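Local atomic coordinates of transmembrane oligosaccharyl transferase, putative (Archaeoglobus fulgidus, PDB entry 3VGP), a protein that belongs to the archaeal AglB family of membrane proteins and is represented here by its C-terminal globular domain alone. Residues 68-74 with 130-136; 94-98 with 124-128. The protein carries 1 engineered substitution. All blocks are in the same frame, centred on the assembly; numbering follows the deposited sequence.

Interaction 1: residues 68-74 with 130-136; sequences FFTAKSE and HTVLYRL
Phe69 sets its ring beside Leu133, CD1 to CD1 3.9 Å, and brings its edge near Leu136, with Phe69 CE1 4.3 Å from Leu136 CD1. Phe69 has chi1 near -73° (m); Phe68, with chi1 t, reaches the same methyl, Phe68 CE2 lying 3.8 Å from Leu136 CD1. The segments cross steeply, CA atoms approaching to 4.8 Å at Phe69/Leu133 and 4.5 Å at Lys72/Thr131. After the last helical residues of 58-69, Ala71 is extended (phi/psi -61/142) and offers its carbonyl to the other segment. Val132 N donates to Ala71 O (2.8 Å), Leu133 N weakly to Phe69 O (3.4 Å), and Thr131 CA makes a CA-H...O contact with Ala71 O (3.3 Å). Thr131 (chi1 p) is the N-cap of helix 132-138, its OG1 accepting from Tyr134 N at 3.1 Å and also hydrogen-bonding to Phe128 O. Arg135 (chi1 m, chi3 m) folds back so that NH2 makes a very short 2.5 Å bond to Lys72 O; one water joins Lys72 O to His130 O, another Glu74 N to Arg135 NH1. Val132 CG2 meets Ala71 CB at 4.2 Å, while helix 74-84 adds Ala77 to its surroundings. The first-turn amides of one helix are thus met by the N-cap side chain, by Ala71 O in the loop after helix 58-69 and, weakly, by Phe69 O at that helix's end, an example of helix N-capping completed from a distant segment.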
loop_
_atom_site.group_PDB
_atom_site.type_symbol
_atom_site.label_atom_id
_atom_site.label_comp_id
_atom_site.label_asym_id
_atom_site.label_seq_id
_atom_site.Cartn_x
_atom_site.Cartn_y
_atom_site.Cartn_z
ATOM N N PHE A 68 7.953 -0.945 -1.286
ATOM C CA PHE A 68 7.445 0.411 -1.431
ATOM C C PHE A 68 7.295 1.085 -0.071
ATOM O O PHE A 68 7.809 2.181 0.148
ATOM C CB PHE A 68 6.088 0.374 -2.144
ATOM C CG PHE A 68 5.405 1.711 -2.236
ATOM C CD1 PHE A 68 5.583 2.527 -3.345
ATOM C CD2 PHE A 68 4.579 2.151 -1.208
ATOM C CE1 PHE A 68 4.948 3.761 -3.429
ATOM C CE2 PHE A 68 3.941 3.384 -1.281
ATOM C CZ PHE A 68 4.127 4.189 -2.397
ATOM N N PHE A 69 6.597 0.420 0.844
ATOM C CA PHE A 69 6.364 0.986 2.165
ATOM C C PHE A 69 7.628 1.191 2.990
ATOM O O PHE A 69 7.740 2.190 3.701
ATOM C CB PHE A 69 5.355 0.131 2.945
ATOM C CG PHE A 69 3.930 0.265 2.449
ATOM C CD1 PHE A 69 3.401 1.523 2.137
ATOM C CD2 PHE A 69 3.113 -0.855 2.313
ATOM C CE1 PHE A 69 2.079 1.657 1.700
ATOM C CE2 PHE A 69 1.791 -0.736 1.879
ATOM C CZ PHE A 69 1.272 0.523 1.571
ATOM N N THR A 70 8.585 0.272 2.882
ATOM C CA THR A 70 9.825 0.386 3.649
ATOM C C THR A 70 10.902 1.254 3.002
ATOM O O THR A 70 11.974 1.453 3.584
ATOM C CB THR A 70 10.423 -1.011 3.958
ATOM O OG1 THR A 70 10.672 -1.719 2.736
ATOM C CG2 THR A 70 9.459 -1.815 4.806
ATOM N N ALA A 71 10.629 1.782 1.812
ATOM C CA ALA A 71 11.602 2.636 1.138
ATOM C C ALA A 71 11.892 3.863 1.994
ATOM O O ALA A 71 10.994 4.406 2.636
ATOM C CB ALA A 71 11.074 3.066 -0.226
ATOM N N LYS A 72 13.152 4.291 2.008
ATOM C CA LYS A 72 13.552 5.464 2.778
ATOM C C LYS A 72 13.480 6.729 1.927
ATOM O O LYS A 72 13.380 7.837 2.458
ATOM C CB LYS A 72 14.974 5.281 3.315
ATOM C CG LYS A 72 15.097 4.212 4.396
ATOM C CD LYS A 72 14.344 4.619 5.657
ATOM C CE LYS A 72 14.421 3.549 6.741
ATOM N NZ LYS A 72 15.823 3.278 7.175
ATOM N N SER A 73 13.535 6.564 0.610
ATOM C CA SER A 73 13.469 7.703 -0.299
ATOM C C SER A 73 12.257 7.592 -1.212
ATOM O O SER A 73 11.925 6.511 -1.695
ATOM C CB SER A 73 14.740 7.788 -1.152
ATOM O OG SER A 73 14.749 6.808 -2.175
ATOM N N GLU A 74 11.595 8.717 -1.445
ATOM C CA GLU A 74 10.418 8.730 -2.302
ATOM C C GLU A 74 10.761 8.264 -3.715
ATOM O O GLU A 74 9.928 7.676 -4.401
ATOM C CB GLU A 74 9.811 10.135 -2.344
ATOM C CG GLU A 74 8.618 10.248 -3.278
ATOM C CD GLU A 74 7.914 11.591 -3.191
ATOM O OE1 GLU A 74 8.578 12.609 -2.904
ATOM O OE2 GLU A 74 6.691 11.627 -3.434
ATOM N N HIS A 130 11.391 6.729 9.368
ATOM C CA HIS A 130 12.144 7.254 8.233
ATOM C C HIS A 130 11.671 6.701 6.894
ATOM O O HIS A 130 12.285 6.961 5.862
ATOM C CB HIS A 130 13.640 6.964 8.387
ATOM C CG HIS A 130 14.293 7.723 9.501
ATOM N ND1 HIS A 130 14.155 7.368 10.825
ATOM C CD2 HIS A 130 15.082 8.824 9.486
ATOM C CE1 HIS A 130 14.832 8.216 11.579
ATOM N NE2 HIS A 130 15.403 9.109 10.792
ATOM N N THR A 131 10.573 5.950 6.906
ATOM C CA THR A 131 10.058 5.346 5.675
ATOM C C THR A 131 9.069 6.229 4.932
ATOM O O THR A 131 8.560 7.211 5.470
ATOM C CB THR A 131 9.322 4.024 5.956
ATOM O OG1 THR A 131 8.148 4.296 6.736
ATOM C CG2 THR A 131 10.217 3.059 6.717
ATOM N N VAL A 132 8.799 5.860 3.685
ATOM C CA VAL A 132 7.836 6.584 2.875
ATOM C C VAL A 132 6.454 6.349 3.494
ATOM O O VAL A 132 5.588 7.228 3.453
ATOM C CB VAL A 132 7.868 6.089 1.413
ATOM C CG1 VAL A 132 6.606 6.520 0.678
ATOM C CG2 VAL A 132 9.096 6.661 0.711
ATOM N N LEU A 133 6.253 5.169 4.079
ATOM C CA LEU A 133 4.977 4.861 4.723
ATOM C C LEU A 133 4.700 5.883 5.823
ATOM O O LEU A 133 3.557 6.319 6.007
ATOM C CB LEU A 133 4.985 3.444 5.315
ATOM C CG LEU A 133 3.782 3.029 6.176
ATOM C CD1 LEU A 133 2.457 3.311 5.463
ATOM C CD2 LEU A 133 3.901 1.549 6.507
ATOM N N TYR A 134 5.738 6.266 6.561
ATOM C CA TYR A 134 5.553 7.255 7.618
ATOM C C TYR A 134 5.101 8.564 6.977
ATOM O O TYR A 134 4.139 9.193 7.423
ATOM C CB TYR A 134 6.863 7.498 8.381
ATOM C CG TYR A 134 6.764 8.634 9.381
ATOM C CD1 TYR A 134 6.423 8.392 10.714
ATOM C CD2 TYR A 134 6.970 9.954 8.984
ATOM C CE1 TYR A 134 6.285 9.440 11.627
ATOM C CE2 TYR A 134 6.835 11.010 9.886
ATOM C CZ TYR A 134 6.492 10.743 11.204
ATOM O OH TYR A 134 6.368 11.782 12.098
ATOM N N ARG A 135 5.798 8.973 5.922
ATOM C CA ARG A 135 5.463 10.213 5.235
ATOM C C ARG A 135 4.079 10.187 4.606
ATOM O O ARG A 135 3.477 11.235 4.386
ATOM C CB ARG A 135 6.533 10.541 4.197
ATOM C CG ARG A 135 7.695 11.324 4.795
ATOM C CD ARG A 135 8.905 11.283 3.898
ATOM N NE ARG A 135 9.612 10.016 4.030
ATOM C CZ ARG A 135 10.613 9.637 3.245
ATOM N NH1 ARG A 135 11.025 10.429 2.264
ATOM N NH2 ARG A 135 11.202 8.469 3.446
ATOM N N LEU A 136 3.573 8.994 4.312
ATOM C CA LEU A 136 2.232 8.885 3.754
ATOM C C LEU A 136 1.200 8.973 4.875
ATOM O O LEU A 136 0.466 9.957 4.996
ATOM C CB LEU A 136 2.045 7.549 3.013
ATOM C CG LEU A 136 2.744 7.380 1.662
ATOM C CD1 LEU A 136 2.716 5.926 1.229
ATOM C CD2 LEU A 136 2.038 8.247 0.632
HETATM O O HOH W 1 14.296 8.683 5.474
HETATM O O HOH W 2 12.644 10.999 -0.040
#

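Interaction 2: residues 94-98 with 124-128; sequences EITMK and ILNFF
An amide lies over an aromatic face here: Met97 N, which has no hydrogen-bond partner in the model, sits over the Phe128 ring, 3.9 Å from Phe128 CZ. No hydrogen bond joins the two segments. Segment 94-98 leaves a 3-10 turn at Glu94-Ile95, extends at Thr96 (-110/177) and bends again at Met97 (-94/29), its CA 6.4 Å from that of Leu125. Thr96 OG1 accepts from Lys98 N at 3.2 Å, forming an ST turn, and also bonds to Asp93 O. This loop, between strand 88-91 and helix 105-111, lies against helix 121-129. Met97, a selenomethionine with all three chi angles m, points toward the helix and curls along it: CE meets Ile124 CG2 at 3.7 Å, CB meets Leu125 CD1 at 4.0 Å, and CG meets Phe128 CB at 3.7 Å. Phe128 (chi1 t) puts CZ 3.5 Å from Thr96 CB, and Phe105 packs edge-to-face on the same ring.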
loop_
_atom_site.group_PDB
_atom_site.type_symbol
_atom_site.label_atom_id
_atom_site.label_comp_id
_atom_site.label_asym_id
_atom_site.label_seq_id
_atom_site.Cartn_x
_atom_site.Cartn_y
_atom_site.Cartn_z
ATOM N N GLU A 94 -3.202 -0.055 10.994
ATOM C CA GLU A 94 -2.680 -1.411 11.177
ATOM C C GLU A 94 -1.292 -1.698 10.610
ATOM O O GLU A 94 -0.581 -2.545 11.142
ATOM C CB GLU A 94 -3.665 -2.447 10.618
ATOM C CG GLU A 94 -3.873 -2.369 9.109
ATOM C CD GLU A 94 -4.693 -3.529 8.567
ATOM O OE1 GLU A 94 -4.922 -3.573 7.338
ATOM O OE2 GLU A 94 -5.102 -4.399 9.369
ATOM N N ILE A 95 -0.895 -1.028 9.530
ATOM C CA ILE A 95 0.428 -1.300 8.977
ATOM C C ILE A 95 1.501 -0.343 9.475
ATOM O O ILE A 95 2.637 -0.356 8.992
ATOM C CB ILE A 95 0.418 -1.314 7.415
ATOM C CG1 ILE A 95 0.026 0.054 6.853
ATOM C CG2 ILE A 95 -0.562 -2.359 6.923
ATOM C CD1 ILE A 95 0.199 0.136 5.338
ATOM N N THR A 96 1.143 0.478 10.461
ATOM C CA THR A 96 2.078 1.440 11.034
ATOM C C THR A 96 2.449 1.007 12.447
ATOM O O THR A 96 1.929 0.013 12.956
ATOM C CB THR A 96 1.462 2.845 11.115
ATOM O OG1 THR A 96 0.545 2.909 12.216
ATOM C CG2 THR A 96 0.717 3.165 9.818
HETATM N N MSE A 97 3.345 1.757 13.079
HETATM C CA MSE A 97 3.778 1.433 14.432
HETATM C C MSE A 97 2.982 2.161 15.508
HETATM O O MSE A 97 3.491 2.424 16.595
HETATM C CB MSE A 97 5.272 1.726 14.591
HETATM C CG MSE A 97 6.176 0.716 13.881
HETATM SE SE MSE A 97 5.955 -1.107 14.516
HETATM C CE MSE A 97 6.841 -0.931 16.221
ATOM N N LYS A 98 1.727 2.479 15.204
ATOM C CA LYS A 98 0.861 3.162 16.160
ATOM C C LYS A 98 0.783 2.336 17.442
ATOM O O LYS A 98 0.884 2.867 18.550
ATOM C CB LYS A 98 -0.537 3.340 15.560
ATOM C CG LYS A 98 -1.568 3.964 16.494
ATOM C CD LYS A 98 -2.883 4.210 15.755
ATOM C CE LYS A 98 -3.958 4.803 16.664
ATOM N NZ LYS A 98 -4.480 3.830 17.665
ATOM N N ILE A 124 12.787 -0.591 15.605
ATOM C CA ILE A 124 11.733 -0.774 14.609
ATOM C C ILE A 124 10.954 0.528 14.441
ATOM O O ILE A 124 10.581 0.900 13.332
ATOM C CB ILE A 124 10.745 -1.888 15.018
ATOM C CG1 ILE A 124 11.484 -3.223 15.128
ATOM C CG2 ILE A 124 9.619 -1.992 13.993
ATOM C CD1 ILE A 124 10.657 -4.325 15.741
ATOM N N LEU A 125 10.699 1.212 15.553
ATOM C CA LEU A 125 9.973 2.473 15.508
ATOM C C LEU A 125 10.792 3.513 14.759
ATOM O O LEU A 125 10.271 4.244 13.918
ATOM C CB LEU A 125 9.674 2.971 16.928
ATOM C CG LEU A 125 9.024 4.358 17.013
ATOM C CD1 LEU A 125 7.781 4.404 16.135
ATOM C CD2 LEU A 125 8.680 4.682 18.463
ATOM N N ASN A 126 12.085 3.571 15.059
ATOM C CA ASN A 126 12.965 4.521 14.401
ATOM C C ASN A 126 13.030 4.232 12.898
ATOM O O ASN A 126 13.018 5.152 12.080
ATOM C CB ASN A 126 14.363 4.457 15.019
ATOM C CG ASN A 126 15.287 5.515 14.464
ATOM O OD1 ASN A 126 14.967 6.704 14.485
ATOM N ND2 ASN A 126 16.441 5.090 13.963
ATOM N N PHE A 127 13.092 2.953 12.540
ATOM C CA PHE A 127 13.137 2.562 11.135
ATOM C C PHE A 127 11.856 3.062 10.479
ATOM O O PHE A 127 11.891 3.746 9.457
ATOM C CB PHE A 127 13.205 1.036 10.994
ATOM C CG PHE A 127 13.360 0.562 9.575
ATOM C CD1 PHE A 127 14.623 0.439 9.001
ATOM C CD2 PHE A 127 12.242 0.255 8.804
ATOM C CE1 PHE A 127 14.769 0.018 7.680
ATOM C CE2 PHE A 127 12.376 -0.166 7.482
ATOM C CZ PHE A 127 13.644 -0.284 6.919
ATOM N N PHE A 128 10.724 2.713 11.080
ATOM C CA PHE A 128 9.422 3.121 10.561
ATOM C C PHE A 128 9.327 4.629 10.318
ATOM O O PHE A 128 8.851 5.069 9.272
ATOM C CB PHE A 128 8.308 2.705 11.528
ATOM C CG PHE A 128 6.953 3.202 11.126
ATOM C CD1 PHE A 128 6.247 2.580 10.102
ATOM C CD2 PHE A 128 6.415 4.344 11.713
ATOM C CE1 PHE A 128 5.033 3.088 9.666
ATOM C CE2 PHE A 128 5.199 4.860 11.277
ATOM C CZ PHE A 128 4.509 4.229 10.250
#

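How the interactions relate
Helices 121-129 and 132-138 follow each other in the chain, so the two contacts, whose centres lie 11 Å apart, share one helical corner. Interaction 2 is nested within the chain loop that interaction 1 closes. Leu133 makes two of the four links: its CD2 touches Ile95 O at 3.4 Å and Phe128 CE1 at 3.7 Å. Tyr134 CB, in the first turn of helix 132-138, is 3.3 Å from Phe128 O, a carbonyl that also bonds to the capping hydroxyl of Thr131, while Lys72 NZ lies 3.5 Å from Phe127 CE1. Interaction 1 combines backbone and arginine hydrogen bonds with apolar packing, whereas interaction 2 has no hydrogen bond across its segments.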